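Local coordinates for protein kojibiose phosphorylase (Gut metagenome, PDB 6W0P) that belongs to glycoside hydrolase family 65, pairing an N-terminal beta-sandwich domain with a helical catalytic domain and a small C-terminal domain, at residues 6-11 / 26-31; 255-260 / 327-332; 544-549 / 591-596; 565-568 / 573-576. One frame throughout, in Å; residues are numbered along the deposited sequence.

Contact 1: 6-11 / 26-31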
loop_
_atom_site.group_PDB
_atom_site.type_symbol
_atom_site.label_atom_id
_atom_site.label_comp_id
_atom_site.label_asym_id
_atom_site.label_seq_id
_atom_site.Cartn_x
_atom_site.Cartn_y
_atom_site.Cartn_z
ATOM N N LYS A 6 17.434 25.611 -16.888
ATOM C CA LYS A 6 17.695 26.758 -15.984
ATOM C C LYS A 6 19.209 26.960 -15.955
ATOM O O LYS A 6 19.887 26.467 -15.022
ATOM C CB LYS A 6 17.097 26.514 -14.593
ATOM C CG LYS A 6 15.588 26.752 -14.476
ATOM C CD LYS A 6 14.732 25.727 -15.195
ATOM C CE LYS A 6 14.916 24.326 -14.648
ATOM N NZ LYS A 6 14.079 23.330 -15.357
ATOM N N ARG A 7 19.708 27.633 -16.979
ATOM C CA ARG A 7 21.147 27.864 -17.236
ATOM C C ARG A 7 21.610 29.031 -16.353
ATOM O O ARG A 7 21.314 30.174 -16.711
ATOM C CB ARG A 7 21.328 28.188 -18.721
ATOM C CG ARG A 7 22.726 28.659 -19.092
ATOM C CD ARG A 7 23.750 27.572 -18.841
ATOM N NE ARG A 7 23.396 26.374 -19.588
ATOM C CZ ARG A 7 23.778 26.093 -20.843
ATOM N NH1 ARG A 7 24.569 26.913 -21.519
ATOM N NH2 ARG A 7 23.370 24.967 -21.406
ATOM N N TYR A 8 22.297 28.763 -15.241
ATOM C CA TYR A 8 22.855 29.819 -14.360
ATOM C C TYR A 8 24.369 29.653 -14.201
ATOM O O TYR A 8 24.970 30.597 -13.611
ATOM C CB TYR A 8 22.180 29.827 -12.991
ATOM C CG TYR A 8 22.592 28.732 -12.028
ATOM C CD1 TYR A 8 22.109 27.441 -12.158
ATOM C CD2 TYR A 8 23.423 28.995 -10.955
ATOM C CE1 TYR A 8 22.445 26.443 -11.254
ATOM C CE2 TYR A 8 23.775 28.009 -10.044
ATOM C CZ TYR A 8 23.288 26.723 -10.197
ATOM O OH TYR A 8 23.624 25.737 -9.305
ATOM N N LEU A 9 24.963 28.569 -14.721
ATOM C CA LEU A 9 26.419 28.289 -14.556
ATOM C C LEU A 9 27.174 28.657 -15.832
ATOM O O LEU A 9 26.636 28.471 -16.926
ATOM C CB LEU A 9 26.622 26.824 -14.150
ATOM C CG LEU A 9 26.064 26.494 -12.764
ATOM C CD1 LEU A 9 26.145 25.009 -12.471
ATOM C CD2 LEU A 9 26.801 27.263 -11.681
ATOM N N GLU A 10 28.374 29.199 -15.683
ATOM C CA GLU A 10 29.267 29.512 -16.825
ATOM C C GLU A 10 29.637 28.211 -17.551
ATOM O O GLU A 10 29.748 27.130 -16.908
ATOM C CB GLU A 10 30.525 30.245 -16.370
ATOM C CG GLU A 10 30.247 31.582 -15.705
ATOM C CD GLU A 10 29.178 32.445 -16.360
ATOM O OE1 GLU A 10 28.293 32.937 -15.643
ATOM O OE2 GLU A 10 29.222 32.606 -17.597
ATOM N N THR A 11 29.813 28.342 -18.861
ATOM C CA THR A 11 30.221 27.282 -19.806
ATOM C C THR A 11 31.729 27.348 -20.023
ATOM O O THR A 11 32.173 28.281 -20.698
ATOM C CB THR A 11 29.480 27.440 -21.129
ATOM O OG1 THR A 11 28.098 27.320 -20.806
ATOM C CG2 THR A 11 29.873 26.379 -22.127
ATOM N N SER A 26 20.735 27.575 -4.291
ATOM C CA SER A 26 21.617 27.215 -3.150
ATOM C C SER A 26 21.774 25.684 -3.101
ATOM O O SER A 26 22.901 25.208 -3.132
ATOM C CB SER A 26 21.082 27.784 -1.847
ATOM O OG SER A 26 21.582 27.068 -0.723
ATOM N N MET A 27 20.679 24.939 -3.049
ATOM C CA MET A 27 20.748 23.462 -2.932
ATOM C C MET A 27 21.116 22.812 -4.278
ATOM O O MET A 27 21.719 21.733 -4.251
ATOM C CB MET A 27 19.431 22.901 -2.386
ATOM C CG MET A 27 19.304 23.091 -0.845
ATOM S SD MET A 27 17.732 22.448 -0.175
ATOM C CE MET A 27 17.861 20.723 -0.662
ATOM N N VAL A 28 20.812 23.457 -5.409
ATOM C CA VAL A 28 21.173 22.951 -6.768
ATOM C C VAL A 28 22.698 22.921 -6.870
ATOM O O VAL A 28 23.225 21.889 -7.268
ATOM C CB VAL A 28 20.543 23.789 -7.904
ATOM C CG1 VAL A 28 21.156 23.462 -9.255
ATOM C CG2 VAL A 28 19.036 23.607 -7.955
ATOM N N SER A 29 23.364 24.013 -6.482
ATOM C CA SER A 29 24.836 24.172 -6.503
ATOM C C SER A 29 25.459 23.150 -5.549
ATOM O O SER A 29 26.362 22.411 -5.964
ATOM C CB SER A 29 25.227 25.596 -6.185
ATOM O OG SER A 29 24.617 26.503 -7.108
ATOM N N GLU A 30 24.973 23.067 -4.317
ATOM C CA GLU A 30 25.403 22.023 -3.353
ATOM C C GLU A 30 25.487 20.660 -4.067
ATOM O O GLU A 30 26.463 19.904 -3.821
ATOM C CB GLU A 30 24.423 21.908 -2.181
ATOM C CG GLU A 30 24.477 23.049 -1.179
ATOM C CD GLU A 30 23.555 22.880 0.028
ATOM O OE1 GLU A 30 22.652 22.003 -0.012
ATOM O OE2 GLU A 30 23.730 23.634 1.011
ATOM N N SER A 31 24.483 20.308 -4.878
ATOM C CA SER A 31 24.411 18.971 -5.521
ATOM C C SER A 31 25.478 18.882 -6.630
ATOM O O SER A 31 26.312 17.971 -6.614
ATOM C CB SER A 31 23.019 18.704 -6.042
ATOM O OG SER A 31 22.069 18.656 -4.987
#
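Tyr-8 lays the outer end of its ring against Val-28 and Ser-29 of helix 26-32. The contact belongs to the N-terminal beta-sandwich domain of family 65. There the short edge strand 10-11 follows Tyr-8, and its neighbour in the sheet, strand 15-19, leads on toward the helix. The phenol is the donor: Tyr-8 OH gives its proton to Ser-29 OG across a short 2.5 Å. Ser-29 OG lies near the ring plane, at the edge on the CE2 side. On the other flank, Val-28 CG1 comes within 3.8 Å of Tyr-8 CE1, at an oblique angle to the ring.

Two torsions bring the hydroxyls together. Tyr-8 CG stands between the backbone N and the carbonyl carbon (chi1 76°), and Ser-29 OG turns beside its own backbone N (chi1 -57°). The ring is also braced from its own segment. Leu-9 CG sits 3.7 Å above the ring plane, over the centre of one face, and Lys-6 O lies at the ring edge on the same flank as Val-28 CG1. Ile-32 further along the helix and Lys-25 just before it also touch Tyr-8. Arg-7 forms a salt bridge with Asp-654, so the same N-terminal segment reaches across to the catalytic domain. Beyond the bonded pair, the Val-28 CG1 methyl stands 3.4 Å from Tyr-8 OH.

Contact 2: 255-260 / 327-332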
loop_
_atom_site.group_PDB
_atom_site.type_symbol
_atom_site.label_atom_id
_atom_site.label_comp_id
_atom_site.label_asym_id
_atom_site.label_seq_id
_atom_site.Cartn_x
_atom_site.Cartn_y
_atom_site.Cartn_z
ATOM N N ILE A 255 36.480 4.424 9.088
ATOM C CA ILE A 255 35.145 3.815 9.333
ATOM C C ILE A 255 35.336 2.315 9.559
ATOM O O ILE A 255 36.309 1.755 9.028
ATOM C CB ILE A 255 34.170 4.101 8.171
ATOM C CG1 ILE A 255 34.579 3.387 6.882
ATOM C CG2 ILE A 255 34.028 5.591 7.955
ATOM C CD1 ILE A 255 33.547 3.475 5.790
ATOM N N ASP A 256 34.444 1.712 10.343
ATOM C CA ASP A 256 34.304 0.239 10.446
ATOM C C ASP A 256 32.844 -0.108 10.132
ATOM O O ASP A 256 31.978 0.049 11.029
ATOM C CB ASP A 256 34.744 -0.287 11.816
ATOM C CG ASP A 256 34.571 -1.788 11.944
ATOM O OD1 ASP A 256 34.510 -2.463 10.895
ATOM O OD2 ASP A 256 34.470 -2.264 13.085
ATOM N N LYS A 257 32.584 -0.557 8.905
ATOM C CA LYS A 257 31.224 -0.897 8.426
ATOM C C LYS A 257 30.744 -2.205 9.078
ATOM O O LYS A 257 29.533 -2.412 9.092
ATOM C CB LYS A 257 31.214 -0.954 6.893
ATOM C CG LYS A 257 31.460 0.383 6.200
ATOM C CD LYS A 257 31.227 0.350 4.706
ATOM C CE LYS A 257 32.385 -0.244 3.930
ATOM N NZ LYS A 257 31.942 -0.806 2.630
ATOM N N ASN A 258 31.645 -3.032 9.613
ATOM C CA ASN A 258 31.377 -4.426 10.073
ATOM C C ASN A 258 31.247 -4.485 11.609
ATOM O O ASN A 258 30.442 -5.283 12.096
ATOM C CB ASN A 258 32.455 -5.363 9.511
ATOM C CG ASN A 258 32.455 -5.370 7.995
ATOM O OD1 ASN A 258 31.397 -5.465 7.385
ATOM N ND2 ASN A 258 33.615 -5.224 7.375
ATOM N N GLY A 259 32.030 -3.698 12.349
ATOM C CA GLY A 259 31.882 -3.492 13.806
ATOM C C GLY A 259 32.854 -4.311 14.642
ATOM O O GLY A 259 32.724 -4.271 15.877
ATOM N N ASN A 260 33.800 -5.013 14.017
ATOM C CA ASN A 260 34.757 -5.909 14.725
ATOM C C ASN A 260 36.102 -5.204 14.937
ATOM O O ASN A 260 37.006 -5.846 15.507
ATOM C CB ASN A 260 34.995 -7.209 13.955
ATOM C CG ASN A 260 33.723 -7.998 13.743
ATOM O OD1 ASN A 260 33.346 -8.266 12.605
ATOM N ND2 ASN A 260 33.050 -8.351 14.829
ATOM N N GLY A 327 36.783 1.490 -7.743
ATOM C CA GLY A 327 37.280 0.180 -7.304
ATOM C C GLY A 327 37.995 0.276 -5.970
ATOM O O GLY A 327 38.898 -0.543 -5.717
ATOM N N PHE A 328 37.627 1.232 -5.121
ATOM C CA PHE A 328 38.262 1.384 -3.791
ATOM C C PHE A 328 37.881 0.209 -2.884
ATOM O O PHE A 328 38.716 -0.175 -2.061
ATOM C CB PHE A 328 37.856 2.684 -3.100
ATOM C CG PHE A 328 38.557 2.887 -1.781
ATOM C CD1 PHE A 328 39.893 3.279 -1.746
ATOM C CD2 PHE A 328 37.893 2.670 -0.581
ATOM C CE1 PHE A 328 40.555 3.452 -0.541
ATOM C CE2 PHE A 328 38.562 2.826 0.626
ATOM C CZ PHE A 328 39.886 3.224 0.644
ATOM N N ASP A 329 36.667 -0.327 -3.011
ATOM C CA ASP A 329 36.109 -1.279 -2.014
ATOM C C ASP A 329 35.077 -2.214 -2.639
ATOM O O ASP A 329 34.014 -1.764 -3.050
ATOM C CB ASP A 329 35.461 -0.521 -0.860
ATOM C CG ASP A 329 35.076 -1.396 0.332
ATOM O OD1 ASP A 329 34.971 -2.635 0.169
ATOM O OD2 ASP A 329 34.886 -0.828 1.418
ATOM N N PRO A 330 35.310 -3.544 -2.619
ATOM C CA PRO A 330 34.372 -4.519 -3.175
ATOM C C PRO A 330 33.098 -4.725 -2.343
ATOM O O PRO A 330 32.313 -5.604 -2.711
ATOM C CB PRO A 330 35.171 -5.845 -3.184
ATOM C CG PRO A 330 36.181 -5.683 -2.055
ATOM C CD PRO A 330 36.489 -4.196 -2.011
ATOM N N THR A 331 32.928 -3.972 -1.245
ATOM C CA THR A 331 31.660 -3.875 -0.472
ATOM C C THR A 331 31.003 -2.506 -0.714
ATOM O O THR A 331 30.056 -2.162 0.026
ATOM C CB THR A 331 31.893 -4.173 1.022
ATOM O OG1 THR A 331 32.720 -3.153 1.589
ATOM C CG2 THR A 331 32.550 -5.518 1.246
ATOM N N ASN A 332 31.476 -1.729 -1.683
ATOM C CA ASN A 332 30.893 -0.395 -2.003
ATOM C C ASN A 332 30.043 -0.530 -3.261
ATOM O O ASN A 332 30.319 -1.431 -4.061
ATOM C CB ASN A 332 31.944 0.699 -2.188
ATOM C CG ASN A 332 32.440 1.296 -0.889
ATOM O OD1 ASN A 332 31.857 1.058 0.169
ATOM N ND2 ASN A 332 33.525 2.049 -0.953
HETATM O O HOH W 1 29.525 -2.101 2.910
#
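Lys-257 sends its ammonium group into a polar turn at 329-332, a type I beta turn that also holds an Asx turn. The contact spans the seam between the N-terminal beta-sandwich and the helical catalytic domain. The charged part is a salt bridge: Lys-257 NZ lies 3.2 Å from Asp-329 OD2, which it meets from above the carboxylate plane.

Neutral oxygens supply the other direct bonds. Lys-257 NZ donates to Thr-331 OG1 at 2.7 Å and to Asn-332 OD1 at 3.1 Å. The amide oxygen is approached from above its plane. A bend at chi3 (-80°) in the lysine chain helps steer NZ into this group. A water makes the indirect link, accepting from Lys-257 NZ and donating to Thr-331 O. With four acceptors for three N-H bonds, at least one proton is probably shared.

Bonds inside the turn set the acceptors in place. Asp-329 OD1 takes both Thr-331 N and Thr-331 OG1 from the same face of its plane. Asn-332 ND2 is bonded to Glu-38, which, with the lysine on OD1, probably helps fix the rotation of the amide. The turn itself is closed by Asn-332 N, 2.9 Å from Asp-329 O.

Contact 3: 544-549 / 591-596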
loop_
_atom_site.group_PDB
_atom_site.type_symbol
_atom_site.label_atom_id
_atom_site.label_comp_id
_atom_site.label_asym_id
_atom_site.label_seq_id
_atom_site.Cartn_x
_atom_site.Cartn_y
_atom_site.Cartn_z
ATOM N N LEU A 544 7.211 -9.711 -36.223
ATOM C CA LEU A 544 8.537 -9.585 -35.562
ATOM C C LEU A 544 8.388 -8.878 -34.194
ATOM O O LEU A 544 9.427 -8.457 -33.654
ATOM C CB LEU A 544 9.517 -8.813 -36.468
ATOM C CG LEU A 544 9.687 -9.295 -37.913
ATOM C CD1 LEU A 544 10.682 -8.417 -38.648
ATOM C CD2 LEU A 544 10.132 -10.757 -37.989
ATOM N N LEU A 545 7.169 -8.759 -33.642
ATOM C CA LEU A 545 6.924 -8.039 -32.350
ATOM C C LEU A 545 7.039 -9.007 -31.169
ATOM O O LEU A 545 6.595 -10.157 -31.292
ATOM C CB LEU A 545 5.546 -7.379 -32.355
ATOM C CG LEU A 545 5.358 -6.227 -33.343
ATOM C CD1 LEU A 545 3.904 -5.783 -33.398
ATOM C CD2 LEU A 545 6.239 -5.042 -32.985
ATOM N N PHE A 546 7.643 -8.564 -30.068
ATOM C CA PHE A 546 7.397 -9.127 -28.715
ATOM C C PHE A 546 6.187 -8.411 -28.123
ATOM O O PHE A 546 6.043 -7.166 -28.334
ATOM C CB PHE A 546 8.607 -8.976 -27.804
ATOM C CG PHE A 546 9.805 -9.768 -28.253
ATOM C CD1 PHE A 546 9.976 -11.092 -27.867
ATOM C CD2 PHE A 546 10.755 -9.191 -29.076
ATOM C CE1 PHE A 546 11.083 -11.812 -28.306
ATOM C CE2 PHE A 546 11.864 -9.908 -29.487
ATOM C CZ PHE A 546 12.030 -11.213 -29.101
ATOM N N GLU A 547 5.313 -9.159 -27.452
ATOM C CA GLU A 547 4.193 -8.542 -26.694
ATOM C C GLU A 547 4.718 -8.337 -25.278
ATOM O O GLU A 547 5.256 -9.282 -24.752
ATOM C CB GLU A 547 2.915 -9.390 -26.736
ATOM C CG GLU A 547 1.716 -8.656 -26.129
ATOM C CD GLU A 547 0.379 -9.385 -26.170
ATOM O OE1 GLU A 547 0.379 -10.625 -26.323
ATOM O OE2 GLU A 547 -0.647 -8.722 -25.996
ATOM N N GLN A 548 4.595 -7.129 -24.725
ATOM C CA GLN A 548 5.264 -6.734 -23.463
ATOM C C GLN A 548 4.808 -7.654 -22.336
ATOM O O GLN A 548 5.646 -8.012 -21.487
ATOM C CB GLN A 548 4.965 -5.279 -23.097
ATOM C CG GLN A 548 5.827 -4.803 -21.958
ATOM C CD GLN A 548 5.588 -3.350 -21.666
ATOM O OE1 GLN A 548 5.889 -2.485 -22.491
ATOM N NE2 GLN A 548 5.070 -3.083 -20.479
ATOM N N ASN A 549 3.515 -7.970 -22.309
ATOM C CA ASN A 549 2.947 -8.955 -21.353
ATOM C C ASN A 549 1.658 -9.524 -21.960
ATOM O O ASN A 549 1.165 -8.953 -22.965
ATOM C CB ASN A 549 2.763 -8.350 -19.955
ATOM C CG ASN A 549 1.789 -7.192 -19.924
ATOM O OD1 ASN A 549 2.199 -6.052 -19.680
ATOM N ND2 ASN A 549 0.507 -7.480 -20.123
ATOM N N LEU A 591 12.099 -3.070 -25.288
ATOM C CA LEU A 591 13.251 -2.364 -25.917
ATOM C C LEU A 591 14.467 -2.439 -24.987
ATOM O O LEU A 591 15.609 -2.323 -25.476
ATOM C CB LEU A 591 12.858 -0.916 -26.232
ATOM C CG LEU A 591 11.876 -0.724 -27.387
ATOM C CD1 LEU A 591 11.894 0.724 -27.867
ATOM C CD2 LEU A 591 12.172 -1.675 -28.554
ATOM N N MET A 592 14.233 -2.629 -23.687
ATOM C CA MET A 592 15.325 -2.862 -22.716
ATOM C C MET A 592 16.025 -4.197 -23.038
ATOM O O MET A 592 17.239 -4.189 -23.170
ATOM C CB MET A 592 14.800 -2.902 -21.284
ATOM C CG MET A 592 15.904 -2.799 -20.277
ATOM S SD MET A 592 16.658 -1.155 -20.370
ATOM C CE MET A 592 18.217 -1.474 -19.553
ATOM N N PHE A 593 15.324 -5.324 -23.150
ATOM C CA PHE A 593 16.058 -6.596 -23.381
ATOM C C PHE A 593 16.614 -6.593 -24.814
ATOM O O PHE A 593 17.646 -7.186 -25.045
ATOM C CB PHE A 593 15.249 -7.833 -22.986
ATOM C CG PHE A 593 14.133 -8.221 -23.910
ATOM C CD1 PHE A 593 14.398 -8.879 -25.098
ATOM C CD2 PHE A 593 12.818 -7.981 -23.560
ATOM C CE1 PHE A 593 13.371 -9.257 -25.947
ATOM C CE2 PHE A 593 11.787 -8.381 -24.391
ATOM C CZ PHE A 593 12.069 -9.015 -25.587
ATOM N N MET A 594 15.966 -5.900 -25.738
ATOM C CA MET A 594 16.450 -5.801 -27.124
ATOM C C MET A 594 17.749 -4.985 -27.127
ATOM O O MET A 594 18.704 -5.410 -27.799
ATOM C CB MET A 594 15.370 -5.217 -28.026
ATOM C CG MET A 594 14.195 -6.183 -28.174
ATOM S SD MET A 594 13.092 -5.863 -29.573
ATOM C CE MET A 594 14.109 -6.537 -30.890
ATOM N N PHE A 595 17.852 -3.934 -26.298
ATOM C CA PHE A 595 19.120 -3.173 -26.126
ATOM C C PHE A 595 20.209 -4.079 -25.531
ATOM O O PHE A 595 21.332 -4.075 -26.064
ATOM C CB PHE A 595 18.912 -1.974 -25.207
ATOM C CG PHE A 595 20.184 -1.349 -24.705
ATOM C CD1 PHE A 595 20.991 -0.609 -25.555
ATOM C CD2 PHE A 595 20.526 -1.417 -23.365
ATOM C CE1 PHE A 595 22.149 -0.010 -25.094
ATOM C CE2 PHE A 595 21.687 -0.811 -22.898
ATOM C CZ PHE A 595 22.502 -0.127 -23.766
ATOM N N LEU A 596 19.894 -4.829 -24.461
ATOM C CA LEU A 596 20.923 -5.586 -23.683
ATOM C C LEU A 596 21.504 -6.704 -24.557
ATOM O O LEU A 596 22.595 -7.244 -24.222
ATOM C CB LEU A 596 20.335 -6.142 -22.384
ATOM C CG LEU A 596 19.876 -5.117 -21.340
ATOM C CD1 LEU A 596 19.198 -5.829 -20.176
ATOM C CD2 LEU A 596 21.037 -4.256 -20.830
#
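Phe-546 carries the contact from the 544-549 side, pressing its ring against Phe-593 and Met-594 of helix 590-596. The chain before it is held by Asn-609 of helix 603-613, whose side-chain amide bonds both Leu-544 O and Phe-546 N. Phe-546 CG then turns beside the backbone N (chi1 -65°), and one face of the ring meets the helix.

Phe-593 meets that face edge first. Its CZ stands 3.5 Å above the Phe-546 ring plane, over the centre, and 3.6 Å from Phe-546 CG. The Phe-546 and Phe-593 ring centroids are 4.9 Å apart and the planes at 85°, a T-shaped pair. Met-594 adds a looser Met-aromatic contact: its SD is 4.1 Å from Phe-546 CD2, oblique to the ring. All three residues are buried, and the meeting is wholly apolar.

Past the ring, the chain is tied by Glu-547 O to the hydroxyl of Thr-487, at the start of helix 487-504. Phe-593 also stacks on Phe-491 of that helix. A loop is thus packed onto helices by an edge-to-face phenylalanine pair, extended by the stack on Phe-491, within the helical catalytic domain, which in this family is an (alpha/alpha)6 barrel.

Contact 4: 565-568 / 573-576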
loop_
_atom_site.group_PDB
_atom_site.type_symbol
_atom_site.label_atom_id
_atom_site.label_comp_id
_atom_site.label_asym_id
_atom_site.label_seq_id
_atom_site.Cartn_x
_atom_site.Cartn_y
_atom_site.Cartn_z
ATOM N N ASP A 565 -0.220 19.180 -20.542
ATOM C CA ASP A 565 0.966 19.461 -19.693
ATOM C C ASP A 565 0.521 19.665 -18.245
ATOM O O ASP A 565 1.281 19.279 -17.352
ATOM C CB ASP A 565 1.725 20.681 -20.212
ATOM C CG ASP A 565 2.447 20.381 -21.503
ATOM O OD1 ASP A 565 1.766 20.289 -22.552
ATOM O OD2 ASP A 565 3.669 20.194 -21.432
ATOM N N GLU A 566 -0.651 20.268 -18.038
ATOM C CA GLU A 566 -1.280 20.451 -16.700
ATOM C C GLU A 566 -1.396 19.096 -15.976
ATOM O O GLU A 566 -1.438 19.119 -14.729
ATOM C CB GLU A 566 -2.640 21.150 -16.829
ATOM C CG GLU A 566 -3.601 20.496 -17.812
ATOM C CD GLU A 566 -4.745 21.388 -18.277
ATOM O OE1 GLU A 566 -4.618 22.001 -19.371
ATOM O OE2 GLU A 566 -5.766 21.457 -17.557
ATOM N N GLU A 567 -1.436 17.976 -16.719
ATOM C CA GLU A 567 -1.623 16.593 -16.196
ATOM C C GLU A 567 -0.268 15.936 -15.917
ATOM O O GLU A 567 -0.247 14.720 -15.646
ATOM C CB GLU A 567 -2.380 15.720 -17.198
ATOM C CG GLU A 567 -3.848 16.071 -17.352
ATOM C CD GLU A 567 -4.594 15.138 -18.292
ATOM O OE1 GLU A 567 -4.330 15.181 -19.527
ATOM O OE2 GLU A 567 -5.421 14.360 -17.792
ATOM N N MET A 568 0.830 16.687 -15.995
ATOM C CA MET A 568 2.183 16.127 -15.750
ATOM C C MET A 568 2.739 16.707 -14.450
ATOM O O MET A 568 2.510 17.874 -14.137
ATOM C CB MET A 568 3.121 16.420 -16.925
ATOM C CG MET A 568 3.918 15.199 -17.383
ATOM S SD MET A 568 2.917 13.924 -18.212
ATOM C CE MET A 568 2.494 14.764 -19.741
ATOM N N HIS A 573 -1.606 14.016 -10.967
ATOM C CA HIS A 573 -2.851 14.502 -11.623
ATOM C C HIS A 573 -3.862 13.366 -11.860
ATOM O O HIS A 573 -5.052 13.667 -11.805
ATOM C CB HIS A 573 -2.515 15.371 -12.856
ATOM C CG HIS A 573 -1.924 16.700 -12.480
ATOM N ND1 HIS A 573 -0.576 16.851 -12.157
ATOM C CD2 HIS A 573 -2.487 17.921 -12.315
ATOM C CE1 HIS A 573 -0.339 18.108 -11.837
ATOM N NE2 HIS A 573 -1.493 18.784 -11.934
ATOM N N TRP A 574 -3.430 12.120 -12.057
ATOM C CA TRP A 574 -4.311 10.949 -12.335
ATOM C C TRP A 574 -4.556 10.146 -11.054
ATOM O O TRP A 574 -3.644 10.047 -10.248
ATOM C CB TRP A 574 -3.700 10.061 -13.435
ATOM C CG TRP A 574 -3.812 10.644 -14.807
ATOM C CD1 TRP A 574 -4.050 11.950 -15.102
ATOM C CD2 TRP A 574 -3.674 9.969 -16.075
ATOM N NE1 TRP A 574 -4.094 12.134 -16.452
ATOM C CE2 TRP A 574 -3.854 10.946 -17.078
ATOM C CE3 TRP A 574 -3.448 8.639 -16.468
ATOM C CZ2 TRP A 574 -3.821 10.642 -18.435
ATOM C CZ3 TRP A 574 -3.415 8.344 -17.811
ATOM C CH2 TRP A 574 -3.585 9.334 -18.776
ATOM N N SER A 575 -5.764 9.614 -10.877
ATOM C CA SER A 575 -6.087 8.613 -9.834
ATOM C C SER A 575 -5.046 7.491 -9.909
ATOM O O SER A 575 -4.710 7.050 -10.993
ATOM C CB SER A 575 -7.480 8.078 -9.987
ATOM O OG SER A 575 -7.907 7.426 -8.807
ATOM N N TYR A 576 -4.585 7.023 -8.772
ATOM C CA TYR A 576 -3.516 6.009 -8.654
ATOM C C TYR A 576 -3.666 4.879 -9.689
ATOM O O TYR A 576 -2.681 4.594 -10.380
ATOM C CB TYR A 576 -3.487 5.397 -7.256
ATOM C CG TYR A 576 -2.376 4.384 -7.152
ATOM C CD1 TYR A 576 -1.072 4.771 -7.414
ATOM C CD2 TYR A 576 -2.622 3.044 -6.926
ATOM C CE1 TYR A 576 -0.032 3.867 -7.369
ATOM C CE2 TYR A 576 -1.585 2.120 -6.886
ATOM C CZ TYR A 576 -0.285 2.542 -7.081
ATOM O OH TYR A 576 0.778 1.692 -7.043
#
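Glu-567 and Trp-574 make the close, inner part of this contact, and His-573 with Glu-566 makes the exposed part. Trp-574 NE1 donates to Glu-567 OE2 at 2.9 Å, with an N-H...O angle of 155°. The carboxylate oxygen sits at the edge of the indole, slightly tilted from its plane. Seen from the glutamate, the donor stands well above the carboxylate plane, 65° out of it. The glutamate side chain runs extended beyond CG (chi2 -177°), which carries OE2 across to the indole. Its other oxygen, OE1, takes the backbone N of Lys-564, so both ends of the carboxylate are used and its rotation is held.

On the solvent side, His-573 lays one face of its ring over the backbone around Glu-566 and Glu-567. His-573 CB lies 3.7 Å from Glu-567 O. The closer approach of the ring to Glu-566 O is doubtful in the model. The carboxylate of Glu-566 leads away from the contact.

Arg-578 makes a cation-pi contact with Trp-574. Ser-575 bonds Glu-388 and Asp-390 of the second subunit. Both segments belong to the long irregular loop between helices 522-534 and 590-596, and residues 574-576 touch the second subunit.

In the fold
From the N terminus, contact 1 closes a short loop that holds strand 15-19, packing the first residues against helix 26-32 within the N-terminal domain. Contact 2 comes next in series. It closes a mostly helical loop and joins the end of strand 245-256, in the same large sheet that contact 1 reaches, to the catalytic domain. Contact 3 closes the long loop leading to helix 590-596. Contact 4 is nested inside that loop, yet its centre lies 28 Å from that of contact 3, and it borders the second subunit. No contacts cross. Contacts 2 and 4 fall on opposite sides of the chain's centre, 43 Å apart between their centres.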